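Local coordinates for E2A dna-binding protein (Human adenovirus 5, PDB 2WB0), which binds single-stranded DNA and, through its capacity to form multimers, unwinds the template without ATP during the elongation phase of viral strand-displacement replication, at residues C111-I116 with R164-D169; N160-C165 with E188-Q193; K120-E125 with P173-S178. All blocks are in the same frame, centred on the assembly; numbering follows the deposited sequence.

Contact 1 of 3, residues C111-I116 with R164-D169; sequences CLHGSI and RCCVHD. With ZN (zinc ion), chain B.
Cys111 and His113 meet Cys166 through a zinc ion that all three bind. The nitrogen ligand, His113 ND1, lies 2.1 Å from the zinc. Cys111 SG binds at 2.3 Å. Cys166 SG completes this set of three at 2.4 Å from the metal, and Cys182 supplies the fourth ligand. Cysteine suits this place because its sulfur is a soft, strong donor to zinc, while the imidazole adds a nitrogen ligand. The sulfur of Cys166 stands anti to its backbone N (chi1 170°) and is steadied by the N-H of His168, a bond of 3.5 Å from His168 N to Cys166 SG. A weaker N-H bond from His113 reaches Cys111 SG. Both would probably draw off some of the negative charge on the thiolates.

Cys111 and His113 are the two ends of a Cys-X-His element in a type I beta turn from Cys111 to Gly114, whereas Cys166 directly follows strand 158-165. This is one of the two zinc sites of the DNA-binding domain. Gly114 suits the end of the turn because its positive phi of 87° is easy for a residue without a side chain.

In the second shell His168 comes tip to tip with His113, its CD2 lying 3.4 Å above the centre of the His113 ring; the planes are inclined at 39°. Trp331 also meets the His113 ring. Ser115 OG, small and polar, takes part in two water bridges: water 1 donates to Ile116 O and accepts from Val167 N, and water 2 sits 3.0 Å from His168 NE2. Val167 CG1 packs 3.6 Å from Ser115 OG.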
ATOM      1  N   CYS A 111      -3.381  -7.777 -13.349  1.00 14.10           N
ATOM      2  CA  CYS A 111      -3.929  -7.682 -12.007  1.00 13.26           C
ATOM      3  C   CYS A 111      -3.167  -8.525 -11.019  1.00 15.26           C
ATOM      4  O   CYS A 111      -2.119  -9.068 -11.342  1.00 16.49           O
ATOM      5  CB  CYS A 111      -5.422  -8.051 -12.009  1.00 12.70           C
ATOM      6  SG  CYS A 111      -5.699  -9.806 -12.271  1.00 16.02           S
ATOM      7  N   LEU A 112      -3.676  -8.624  -9.792  1.00 15.36           N
ATOM      8  CA  LEU A 112      -3.003  -9.392  -8.733  1.00 16.08           C
ATOM      9  C   LEU A 112      -2.903 -10.883  -9.016  1.00 16.52           C
ATOM     10  O   LEU A 112      -1.991 -11.538  -8.535  1.00 18.08           O
ATOM     11  CB  LEU A 112      -3.720  -9.179  -7.409  1.00 15.29           C
ATOM     12  CG  LEU A 112      -3.333  -8.057  -6.462  1.00 21.42           C
ATOM     13  CD1 LEU A 112      -2.093  -7.135  -6.776  1.00 19.76           C
ATOM     14  CD2 LEU A 112      -4.523  -7.403  -5.765  1.00 20.45           C
ATOM     15  N   HIS A 113      -3.775 -11.378  -9.871  1.00 16.47           N
ATOM     16  CA  HIS A 113      -3.703 -12.738 -10.334  1.00 16.73           C
ATOM     17  C   HIS A 113      -2.486 -12.975 -11.196  1.00 19.06           C
ATOM     18  O   HIS A 113      -2.081 -14.129 -11.397  1.00 18.30           O
ATOM     19  CB  HIS A 113      -4.897 -13.037 -11.170  1.00 18.05           C
ATOM     20  CG  HIS A 113      -6.125 -13.278 -10.373  1.00 16.84           C
ATOM     21  ND1 HIS A 113      -7.114 -12.327 -10.204  1.00 16.68           N
ATOM     22  CD2 HIS A 113      -6.538 -14.390  -9.723  1.00 16.74           C
ATOM     23  CE1 HIS A 113      -8.070 -12.836  -9.443  1.00 16.26           C
ATOM     24  NE2 HIS A 113      -7.731 -14.074  -9.118  1.00 19.01           N
ATOM     25  N   GLY A 114      -1.926 -11.896 -11.735  1.00 17.78           N
ATOM     26  CA  GLY A 114      -0.800 -11.951 -12.660  1.00 17.33           C
ATOM     27  C   GLY A 114      -1.221 -12.128 -14.121  1.00 18.30           C
ATOM     28  O   GLY A 114      -0.388 -12.345 -15.007  1.00 17.41           O
ATOM     29  N   SER A 115      -2.515 -12.066 -14.374  1.00 16.77           N
ATOM     30  CA  SER A 115      -3.056 -12.154 -15.716  1.00 18.28           C
ATOM     31  C   SER A 115      -3.435 -10.799 -16.253  1.00 18.73           C
ATOM     32  O   SER A 115      -3.730  -9.830 -15.505  1.00 17.90           O
ATOM     33  CB  SER A 115      -4.290 -13.071 -15.760  1.00 18.06           C
ATOM     34  OG  SER A 115      -5.196 -12.796 -14.717  1.00 17.88           O
ATOM     35  N   ILE A 116      -3.347 -10.698 -17.559  1.00 18.78           N
ATOM     36  CA  ILE A 116      -3.641  -9.483 -18.158  1.00 18.30           C
ATOM     37  C   ILE A 116      -5.087  -9.048 -17.862  1.00 18.51           C
ATOM     38  O   ILE A 116      -5.988  -9.914 -17.768  1.00 19.02           O
ATOM     39  CB  ILE A 116      -3.291  -9.430 -19.689  1.00 19.95           C
ATOM     40  CG1 ILE A 116      -4.450  -9.512 -20.557  1.00 22.17           C
ATOM     41  CG2 ILE A 116      -2.012 -10.059 -20.236  1.00 21.73           C
ATOM     42  CD1 ILE A 116      -4.573  -8.178 -20.873  1.00 17.36           C
ATOM     43  N   ARG A 164     -10.198  -1.195 -17.351  1.00 17.59           N
ATOM     44  CA  ARG A 164      -9.536  -2.504 -17.323  1.00 17.12           C
ATOM     45  C   ARG A 164     -10.082  -3.173 -16.106  1.00 16.83           C
ATOM     46  O   ARG A 164     -10.117  -2.560 -15.025  1.00 16.18           O
ATOM     47  CB  ARG A 164      -8.004  -2.341 -17.094  1.00 17.80           C
ATOM     48  CG  ARG A 164      -7.406  -1.436 -18.150  1.00 20.95           C
ATOM     49  CD  ARG A 164      -7.189  -2.294 -19.446  1.00 26.74           C
ATOM     50  NE  ARG A 164      -6.093  -1.680 -20.213  1.00 33.84           N
ATOM     51  CZ  ARG A 164      -6.298  -0.600 -20.924  1.00 32.38           C
ATOM     52  NH1 ARG A 164      -7.518  -0.131 -20.913  1.00 33.46           N
ATOM     53  NH2 ARG A 164      -5.338   0.004 -21.638  1.00 33.83           N
ATOM     54  N   CYS A 165     -10.444  -4.430 -16.249  1.00 17.23           N
ATOM     55  CA  CYS A 165     -10.910  -5.271 -15.149  1.00 15.29           C
ATOM     56  C   CYS A 165     -10.050  -6.559 -14.973  1.00 16.18           C
ATOM     57  O   CYS A 165      -9.335  -7.003 -15.899  1.00 16.16           O
ATOM     58  CB  CYS A 165     -12.401  -5.630 -15.390  1.00 16.69           C
ATOM     59  SG  CYS A 165     -12.680  -6.829 -16.765  1.00 18.48           S
ATOM     60  N   CYS A 166     -10.114  -7.151 -13.782  1.00 14.96           N
ATOM     61  CA  CYS A 166      -9.518  -8.479 -13.510  1.00 16.95           C
ATOM     62  C   CYS A 166     -10.177  -9.461 -14.519  1.00 16.55           C
ATOM     63  O   CYS A 166     -11.348  -9.294 -14.809  1.00 15.65           O
ATOM     64  CB  CYS A 166      -9.913  -8.877 -12.102  1.00 16.61           C
ATOM     65  SG  CYS A 166      -9.515 -10.589 -11.737  1.00 17.57           S
ATOM     66  N   VAL A 167      -9.456 -10.446 -15.087  1.00 15.51           N
ATOM     67  CA  VAL A 167     -10.148 -11.295 -16.115  1.00 14.17           C
ATOM     68  C   VAL A 167     -11.373 -12.031 -15.551  1.00 15.92           C
ATOM     69  O   VAL A 167     -12.363 -12.292 -16.275  1.00 17.20           O
ATOM     70  CB  VAL A 167      -9.168 -12.259 -16.825  1.00 14.13           C
ATOM     71  CG1 VAL A 167      -8.599 -13.276 -15.825  1.00 14.06           C
ATOM     72  CG2 VAL A 167      -9.865 -12.904 -17.993  1.00 17.18           C
ATOM     73  N   HIS A 168     -11.349 -12.304 -14.245  1.00 15.40           N
ATOM     74  CA  HIS A 168     -12.439 -13.034 -13.601  1.00 16.00           C
ATOM     75  C   HIS A 168     -13.686 -12.189 -13.479  1.00 16.56           C
ATOM     76  O   HIS A 168     -14.768 -12.730 -13.223  1.00 17.84           O
ATOM     77  CB  HIS A 168     -11.978 -13.506 -12.246  1.00 16.46           C
ATOM     78  CG  HIS A 168     -10.785 -14.409 -12.335  1.00 17.69           C
ATOM     79  ND1 HIS A 168     -10.900 -15.774 -12.487  1.00 19.15           N
ATOM     80  CD2 HIS A 168      -9.458 -14.140 -12.300  1.00 19.88           C
ATOM     81  CE1 HIS A 168      -9.692 -16.310 -12.547  1.00 22.53           C
ATOM     82  NE2 HIS A 168      -8.797 -15.342 -12.432  1.00 19.18           N
ATOM     83  N   ASP A 169     -13.549 -10.908 -13.759  1.00 16.42           N
ATOM     84  CA  ASP A 169     -14.689  -9.991 -13.845  1.00 18.37           C
ATOM     85  C   ASP A 169     -15.140  -9.689 -15.240  1.00 19.27           C
ATOM     86  O   ASP A 169     -15.961  -8.784 -15.415  1.00 19.26           O
ATOM     87  CB  ASP A 169     -14.345  -8.693 -13.078  1.00 18.77           C
ATOM     88  CG  ASP A 169     -14.057  -8.963 -11.573  1.00 19.15           C
ATOM     89  OD1 ASP A 169     -14.651  -9.946 -11.009  1.00 20.03           O
ATOM     90  OD2 ASP A 169     -13.238  -8.224 -10.962  1.00 17.73           O
TER
HETATM   91 ZN    ZN B 601      -7.364 -10.379 -10.825  1.00 16.45          ZN
HETATM   92  O   HOH W   1      -6.702 -10.552 -15.139  1.00 16.08           O
HETATM   93  O   HOH W   2      -6.162 -15.200 -13.816  1.00 20.38           O

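Contact 2 of 3, residues N160-C165 with E188-Q193; sequences NTDARC and EGAKAQ
Asp162 uses its main chain and its side chain together to receive the first N-H groups of helix 189-206, so that this contact fastens a corner of strand 158-165 to a helix N-terminus. The carbonyl O of Asp162 accepts from Gly189 N at 2.9 Å, the donor being tilted from the carbonyl plane. Beside it, Asp162 OD2 accepts from Ala190 N, also at 2.9 Å; the N-H comes to the syn side of the oxygen, 29° out of the carboxylate plane. Asp162 CG stands anti to its backbone N (chi1 -173°), a torsion that carries CG toward the helix start. Aspartate suits the site because N-H groups in a first helical turn have no preceding carbonyls of the helix to bond, and its charge would probably be favoured at this positive end of the helix dipole.

The other carboxylate oxygen faces Arg164. A salt bridge joins Arg164 NH1 to Asp162 OD1; the modelled 2.5 Å is shorter than usual, so its exact length is doubtful. Arg164 NH2 adds a weak bond to the same oxygen, and NH1 another to Ala163 O. NH2 has a second acceptor in the carbonyl of Gly107, and OD1 a weak further donor in Asn119. The arginine chain bends at chi2 (-80°), and its guanidinium lies with Gly189 CA 3.9 Å above its centre. Glycine fits here because a CB would point into this guanidinium and the Asp162 carbonyl; the close approach depends on the bare CA.

Glu188 occupies the N-cap position; its main-chain O accepts from Ala192 N, and its OE1 forms a salt bridge to Lys191 NZ at 3.2 Å. The small Ala190 puts its CB 3.5 Å from Asp162 OD2.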
ATOM      1  N   ASN A 160     -15.728   6.242 -20.056  1.00 45.84           N
ATOM      2  CA  ASN A 160     -14.345   5.793 -19.996  1.00 43.30           C
ATOM      3  C   ASN A 160     -14.243   4.550 -20.864  1.00 41.55           C
ATOM      4  O   ASN A 160     -14.592   3.451 -20.388  1.00 42.00           O
ATOM      5  CB  ASN A 160     -13.920   5.449 -18.551  1.00 44.11           C
ATOM      6  CG  ASN A 160     -13.706   6.670 -17.673  1.00 44.97           C
ATOM      7  OD1 ASN A 160     -13.304   7.724 -18.128  1.00 45.85           O
ATOM      8  ND2 ASN A 160     -13.943   6.503 -16.385  1.00 50.89           N
ATOM      9  N   THR A 161     -13.742   4.680 -22.092  1.00 37.36           N
ATOM     10  CA  THR A 161     -13.656   3.525 -23.004  1.00 35.06           C
ATOM     11  C   THR A 161     -12.344   2.739 -22.869  1.00 33.12           C
ATOM     12  O   THR A 161     -12.065   1.793 -23.610  1.00 31.81           O
ATOM     13  CB  THR A 161     -13.805   3.955 -24.493  1.00 36.28           C
ATOM     14  OG1 THR A 161     -12.720   4.828 -24.826  1.00 35.29           O
ATOM     15  CG2 THR A 161     -15.138   4.648 -24.703  1.00 33.78           C
ATOM     16  N   ASP A 162     -11.535   3.144 -21.906  1.00 29.61           N
ATOM     17  CA  ASP A 162     -10.248   2.515 -21.702  1.00 27.12           C
ATOM     18  C   ASP A 162     -10.126   1.906 -20.284  1.00 24.56           C
ATOM     19  O   ASP A 162      -9.013   1.843 -19.739  1.00 23.89           O
ATOM     20  CB  ASP A 162      -9.163   3.570 -21.946  1.00 28.14           C
ATOM     21  CG  ASP A 162      -7.773   2.992 -21.922  1.00 32.36           C
ATOM     22  OD1 ASP A 162      -7.581   1.831 -22.419  1.00 32.24           O
ATOM     23  OD2 ASP A 162      -6.880   3.701 -21.391  1.00 34.28           O
ATOM     24  N   ALA A 163     -11.246   1.460 -19.696  1.00 20.41           N
ATOM     25  CA  ALA A 163     -11.200   0.781 -18.386  1.00 18.59           C
ATOM     26  C   ALA A 163     -10.656  -0.648 -18.490  1.00 18.08           C
ATOM     27  O   ALA A 163     -10.559  -1.215 -19.593  1.00 17.67           O
ATOM     28  CB  ALA A 163     -12.594   0.783 -17.731  1.00 18.26           C
ATOM     29  N   ARG A 164     -10.198  -1.195 -17.351  1.00 17.59           N
ATOM     30  CA  ARG A 164      -9.536  -2.504 -17.323  1.00 17.12           C
ATOM     31  C   ARG A 164     -10.082  -3.173 -16.106  1.00 16.83           C
ATOM     32  O   ARG A 164     -10.117  -2.560 -15.025  1.00 16.18           O
ATOM     33  CB  ARG A 164      -8.004  -2.341 -17.094  1.00 17.80           C
ATOM     34  CG  ARG A 164      -7.406  -1.436 -18.150  1.00 20.95           C
ATOM     35  CD  ARG A 164      -7.189  -2.294 -19.446  1.00 26.74           C
ATOM     36  NE  ARG A 164      -6.093  -1.680 -20.213  1.00 33.84           N
ATOM     37  CZ  ARG A 164      -6.298  -0.600 -20.924  1.00 32.38           C
ATOM     38  NH1 ARG A 164      -7.518  -0.131 -20.913  1.00 33.46           N
ATOM     39  NH2 ARG A 164      -5.338   0.004 -21.638  1.00 33.83           N
ATOM     40  N   CYS A 165     -10.444  -4.430 -16.249  1.00 17.23           N
ATOM     41  CA  CYS A 165     -10.910  -5.271 -15.149  1.00 15.29           C
ATOM     42  C   CYS A 165     -10.050  -6.559 -14.973  1.00 16.18           C
ATOM     43  O   CYS A 165      -9.335  -7.003 -15.899  1.00 16.16           O
ATOM     44  CB  CYS A 165     -12.401  -5.630 -15.390  1.00 16.69           C
ATOM     45  SG  CYS A 165     -12.680  -6.829 -16.765  1.00 18.48           S
ATOM     46  N   GLU A 188      -9.409   4.132 -15.698  1.00 21.12           N
ATOM     47  CA  GLU A 188      -8.586   4.618 -16.795  1.00 24.20           C
ATOM     48  C   GLU A 188      -7.227   3.930 -16.927  1.00 23.29           C
ATOM     49  O   GLU A 188      -6.282   4.230 -16.203  1.00 24.09           O
ATOM     50  CB  GLU A 188      -8.519   6.185 -16.811  1.00 25.83           C
ATOM     51  CG  GLU A 188      -8.300   6.823 -15.467  1.00 33.43           C
ATOM     52  CD  GLU A 188      -9.133   8.120 -15.194  1.00 41.44           C
ATOM     53  OE1 GLU A 188      -9.574   8.218 -14.013  1.00 44.12           O
ATOM     54  OE2 GLU A 188      -9.319   9.017 -16.101  1.00 38.96           O
ATOM     55  N   GLY A 189      -7.146   3.023 -17.888  1.00 22.88           N
ATOM     56  CA  GLY A 189      -6.021   2.099 -18.007  1.00 21.35           C
ATOM     57  C   GLY A 189      -4.760   2.845 -18.383  1.00 21.96           C
ATOM     58  O   GLY A 189      -3.675   2.534 -17.905  1.00 20.47           O
ATOM     59  N   ALA A 190      -4.894   3.830 -19.278  1.00 19.90           N
ATOM     60  CA  ALA A 190      -3.722   4.611 -19.634  1.00 20.28           C
ATOM     61  C   ALA A 190      -3.121   5.343 -18.425  1.00 19.23           C
ATOM     62  O   ALA A 190      -1.904   5.378 -18.242  1.00 19.11           O
ATOM     63  CB  ALA A 190      -4.064   5.608 -20.808  1.00 21.00           C
ATOM     64  N   LYS A 191      -3.976   5.975 -17.628  1.00 19.52           N
ATOM     65  CA  LYS A 191      -3.521   6.635 -16.419  1.00 19.50           C
ATOM     66  C   LYS A 191      -2.881   5.611 -15.415  1.00 17.24           C
ATOM     67  O   LYS A 191      -1.911   5.943 -14.731  1.00 17.32           O
ATOM     68  CB  LYS A 191      -4.709   7.322 -15.705  1.00 19.37           C
ATOM     69  CG  LYS A 191      -4.218   8.137 -14.527  1.00 22.70           C
ATOM     70  CD  LYS A 191      -5.088   9.341 -14.312  1.00 32.05           C
ATOM     71  CE  LYS A 191      -6.167   9.162 -13.353  1.00 35.71           C
ATOM     72  NZ  LYS A 191      -7.099  10.299 -13.753  1.00 39.56           N
ATOM     73  N   ALA A 192      -3.481   4.419 -15.270  1.00 16.45           N
ATOM     74  CA  ALA A 192      -2.890   3.380 -14.426  1.00 15.35           C
ATOM     75  C   ALA A 192      -1.498   3.071 -14.912  1.00 15.26           C
ATOM     76  O   ALA A 192      -0.576   2.954 -14.097  1.00 14.90           O
ATOM     77  CB  ALA A 192      -3.711   2.099 -14.404  1.00 16.21           C
ATOM     78  N   GLN A 193      -1.328   2.901 -16.227  1.00 15.12           N
ATOM     79  CA  GLN A 193      -0.003   2.525 -16.655  1.00 15.44           C
ATOM     80  C   GLN A 193       0.988   3.658 -16.379  1.00 15.32           C
ATOM     81  O   GLN A 193       2.097   3.412 -15.974  1.00 16.87           O
ATOM     82  CB  GLN A 193       0.085   2.075 -18.106  1.00 15.38           C
ATOM     83  CG  GLN A 193       1.561   1.545 -18.404  1.00 18.09           C
ATOM     84  CD  GLN A 193       1.635   0.630 -19.646  1.00 23.74           C
ATOM     85  OE1 GLN A 193       1.840  -0.616 -19.545  1.00 21.82           O
ATOM     86  NE2 GLN A 193       1.482   1.246 -20.824  1.00 17.75           N
TER

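Contact 3 of 3, residues K120-E125 with P173-S178; sequences KEHVIE and PANQFS
Ala174, pressed against His122 and Lys120, is the corner of a type II beta turn, Pro173 to Gln176, that packs on strand 118-124, an outermost strand of its antiparallel sheet. Its single methyl is short enough to settle on the strand: Ala174 CB lies 3.5 Å from Glu121 O and 3.6 Å from His122 CD2. Asn175 takes the next corner with a positive phi of 71°, a conformation asparagine accepts readily.

The bent aliphatic chain of Lys120 touches the turn with CD, 3.9 Å from Ala174 N. The ammonium NZ goes on to bond the carbonyl O of Cys172; water 3, which donates to Pro173 O, is modelled doubtfully close to NZ.

His122 has CG anti to its backbone N (chi1 -176°), which carries CG toward Ala174 CB, 3.8 Å from it. Ser187 OG bonds ND1 of the ring, Phe185 meets it edge-to-face, and Ile124 CG1 lies 3.5 Å above one face toward the rim. The imidazole plane and the Asn175 amide stand 77° apart and are bridged by water 4, which sits in the ring plane 3.1 Å from His122 NE2 and accepts from Asn175 ND2 at 3.3 Å.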
ATOM      1  N   LYS A 120     -12.645  -2.714 -20.955  1.00 26.62           N
ATOM      2  CA  LYS A 120     -14.091  -2.544 -20.678  1.00 28.57           C
ATOM      3  C   LYS A 120     -14.435  -1.085 -20.985  1.00 29.78           C
ATOM      4  O   LYS A 120     -13.612  -0.189 -20.789  1.00 28.27           O
ATOM      5  CB  LYS A 120     -14.393  -2.649 -19.179  1.00 28.19           C
ATOM      6  CG  LYS A 120     -14.578  -4.010 -18.594  1.00 28.69           C
ATOM      7  CD  LYS A 120     -16.053  -4.281 -18.299  1.00 31.99           C
ATOM      8  CE  LYS A 120     -16.375  -5.764 -18.312  1.00 29.72           C
ATOM      9  NZ  LYS A 120     -16.059  -6.380 -16.967  1.00 30.83           N
ATOM     10  N   GLU A 121     -15.679  -0.847 -21.379  1.00 31.43           N
ATOM     11  CA  GLU A 121     -16.183   0.521 -21.342  1.00 33.69           C
ATOM     12  C   GLU A 121     -16.817   0.810 -19.957  1.00 33.34           C
ATOM     13  O   GLU A 121     -17.528  -0.030 -19.402  1.00 34.64           O
ATOM     14  CB  GLU A 121     -17.134   0.761 -22.500  1.00 34.17           C
ATOM     15  CG  GLU A 121     -18.192   1.815 -22.217  1.00 40.09           C
ATOM     16  CD  GLU A 121     -18.709   2.477 -23.490  1.00 46.63           C
ATOM     17  OE1 GLU A 121     -18.545   1.882 -24.609  1.00 48.86           O
ATOM     18  OE2 GLU A 121     -19.224   3.620 -23.352  1.00 48.75           O
ATOM     19  N   HIS A 122     -16.515   1.957 -19.369  1.00 32.18           N
ATOM     20  CA  HIS A 122     -17.047   2.279 -18.052  1.00 32.44           C
ATOM     21  C   HIS A 122     -17.741   3.637 -18.121  1.00 34.73           C
ATOM     22  O   HIS A 122     -17.072   4.643 -18.301  1.00 32.91           O
ATOM     23  CB  HIS A 122     -15.915   2.343 -17.050  1.00 30.88           C
ATOM     24  CG  HIS A 122     -16.361   2.583 -15.651  1.00 29.13           C
ATOM     25  ND1 HIS A 122     -15.599   3.288 -14.745  1.00 28.19           N
ATOM     26  CD2 HIS A 122     -17.509   2.265 -15.009  1.00 30.10           C
ATOM     27  CE1 HIS A 122     -16.216   3.319 -13.575  1.00 28.30           C
ATOM     28  NE2 HIS A 122     -17.388   2.730 -13.709  1.00 29.38           N
ATOM     29  N   VAL A 123     -19.081   3.653 -17.998  1.00 38.28           N
ATOM     30  CA  VAL A 123     -19.844   4.928 -18.076  1.00 40.81           C
ATOM     31  C   VAL A 123     -20.160   5.416 -16.670  1.00 43.08           C
ATOM     32  O   VAL A 123     -20.780   4.686 -15.891  1.00 43.38           O
ATOM     33  CB  VAL A 123     -21.121   4.836 -18.969  1.00 40.88           C
ATOM     34  CG1 VAL A 123     -20.780   4.372 -20.393  1.00 41.36           C
ATOM     35  CG2 VAL A 123     -22.142   3.927 -18.365  1.00 41.87           C
ATOM     36  N   ILE A 124     -19.689   6.618 -16.332  1.00 46.42           N
ATOM     37  CA  ILE A 124     -19.879   7.216 -14.990  1.00 49.43           C
ATOM     38  C   ILE A 124     -20.831   8.430 -15.079  1.00 51.17           C
ATOM     39  O   ILE A 124     -21.005   8.997 -16.165  1.00 51.46           O
ATOM     40  CB  ILE A 124     -18.518   7.671 -14.337  1.00 49.56           C
ATOM     41  CG1 ILE A 124     -17.472   6.540 -14.348  1.00 50.09           C
ATOM     42  CG2 ILE A 124     -18.744   8.169 -12.877  1.00 50.74           C
ATOM     43  CD1 ILE A 124     -16.066   6.939 -13.845  1.00 49.40           C
ATOM     44  N   GLU A 125     -21.457   8.801 -13.950  1.00 53.60           N
ATOM     45  CA  GLU A 125     -22.293  10.021 -13.855  1.00 54.87           C
ATOM     46  C   GLU A 125     -22.125  10.791 -12.544  1.00 55.41           C
ATOM     47  O   GLU A 125     -22.962  10.695 -11.635  1.00 56.33           O
ATOM     48  CB  GLU A 125     -23.766   9.691 -14.107  1.00 55.41           C
ATOM     49  CG  GLU A 125     -24.064   9.390 -15.577  1.00 56.98           C
ATOM     50  CD  GLU A 125     -25.260   8.488 -15.796  1.00 58.83           C
ATOM     51  OE1 GLU A 125     -25.880   8.024 -14.805  1.00 60.54           O
ATOM     52  OE2 GLU A 125     -25.576   8.242 -16.978  1.00 58.75           O
ATOM     53  N   PRO A 173     -20.492  -6.094 -15.123  1.00 23.52           N
ATOM     54  CA  PRO A 173     -20.425  -4.650 -15.423  1.00 24.25           C
ATOM     55  C   PRO A 173     -19.069  -4.106 -14.967  1.00 23.41           C
ATOM     56  O   PRO A 173     -18.532  -4.630 -14.019  1.00 21.58           O
ATOM     57  CB  PRO A 173     -21.506  -4.042 -14.489  1.00 24.38           C
ATOM     58  CG  PRO A 173     -22.516  -5.157 -14.347  1.00 25.31           C
ATOM     59  CD  PRO A 173     -21.651  -6.427 -14.265  1.00 25.40           C
ATOM     60  N   ALA A 174     -18.556  -3.057 -15.625  1.00 22.32           N
ATOM     61  CA  ALA A 174     -17.352  -2.395 -15.164  1.00 23.48           C
ATOM     62  C   ALA A 174     -17.484  -1.968 -13.709  1.00 21.89           C
ATOM     63  O   ALA A 174     -18.511  -1.426 -13.291  1.00 21.42           O
ATOM     64  CB  ALA A 174     -17.012  -1.139 -16.099  1.00 22.79           C
ATOM     65  N   ASN A 175     -16.451  -2.236 -12.923  1.00 23.27           N
ATOM     66  CA  ASN A 175     -16.344  -1.823 -11.505  1.00 25.00           C
ATOM     67  C   ASN A 175     -17.297  -2.603 -10.586  1.00 26.60           C
ATOM     68  O   ASN A 175     -17.610  -2.164  -9.459  1.00 25.72           O
ATOM     69  CB  ASN A 175     -16.468  -0.308 -11.294  1.00 24.65           C
ATOM     70  CG  ASN A 175     -15.731   0.187 -10.048  1.00 27.57           C
ATOM     71  OD1 ASN A 175     -14.887  -0.496  -9.465  1.00 28.09           O
ATOM     72  ND2 ASN A 175     -16.098   1.375  -9.600  1.00 30.25           N
ATOM     73  N   GLN A 176     -17.706  -3.784 -11.049  1.00 25.56           N
ATOM     74  CA  GLN A 176     -18.349  -4.709 -10.157  1.00 27.13           C
ATOM     75  C   GLN A 176     -17.467  -5.920 -10.090  1.00 26.49           C
ATOM     76  O   GLN A 176     -16.746  -6.235 -11.060  1.00 26.99           O
ATOM     77  CB  GLN A 176     -19.757  -5.031 -10.599  1.00 27.43           C
ATOM     78  CG  GLN A 176     -20.644  -3.793 -10.443  1.00 31.88           C
ATOM     79  CD  GLN A 176     -22.118  -4.064 -10.780  1.00 38.40           C
ATOM     80  OE1 GLN A 176     -22.567  -5.253 -10.875  1.00 39.03           O
ATOM     81  NE2 GLN A 176     -22.866  -2.971 -11.028  1.00 32.33           N
ATOM     82  N   PHE A 177     -17.475  -6.568  -8.941  1.00 25.31           N
ATOM     83  CA  PHE A 177     -16.513  -7.614  -8.723  1.00 24.48           C
ATOM     84  C   PHE A 177     -17.182  -8.958  -8.448  1.00 24.63           C
ATOM     85  O   PHE A 177     -18.100  -9.058  -7.626  1.00 24.86           O
ATOM     86  CB  PHE A 177     -15.579  -7.188  -7.600  1.00 23.95           C
ATOM     87  CG  PHE A 177     -14.952  -5.829  -7.801  1.00 23.60           C
ATOM     88  CD1 PHE A 177     -13.784  -5.702  -8.565  1.00 23.89           C
ATOM     89  CD2 PHE A 177     -15.526  -4.663  -7.234  1.00 23.01           C
ATOM     90  CE1 PHE A 177     -13.160  -4.437  -8.739  1.00 21.69           C
ATOM     91  CE2 PHE A 177     -14.921  -3.392  -7.427  1.00 19.64           C
ATOM     92  CZ  PHE A 177     -13.739  -3.290  -8.172  1.00 22.23           C
ATOM     93  N   SER A 178     -16.721  -9.974  -9.151  1.00 23.48           N
ATOM     94  CA  SER A 178     -17.169 -11.352  -8.933  1.00 22.86           C
ATOM     95  C   SER A 178     -16.527 -11.951  -7.684  1.00 23.54           C
ATOM     96  O   SER A 178     -15.525 -11.413  -7.175  1.00 23.12           O
ATOM     97  CB  SER A 178     -16.780 -12.195 -10.157  1.00 23.10           C
ATOM     98  OG  SER A 178     -15.409 -12.605 -10.090  1.00 20.97           O
TER
HETATM   99  O   HOH W   3     -15.743  -5.376 -14.787  1.00 26.14           O
HETATM  100  O   HOH W   4     -18.796   2.611 -10.979  1.00 38.62           O

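In the fold
All three contacts lie in one zinc-binding region and draw on the same three-stranded antiparallel sheet. Contacts 1 and 2 share Arg164 and Cys165 of strand 158-165, which runs from the corner that meets the helix start to the zinc site just beyond its end. Contact 3 reaches the neighbouring strand 118-124 and is the surface member, whereas the other two are partly buried. Chemistry changes accordingly: metal coordination in contact 1, charge-assisted and backbone hydrogen bonds in contact 2, and methyl packing with water bridges in contact 3. Contacts 1 and 3 also touch directly, Asp169 OD1 probably accepting a hydrogen bond from Ser178 N.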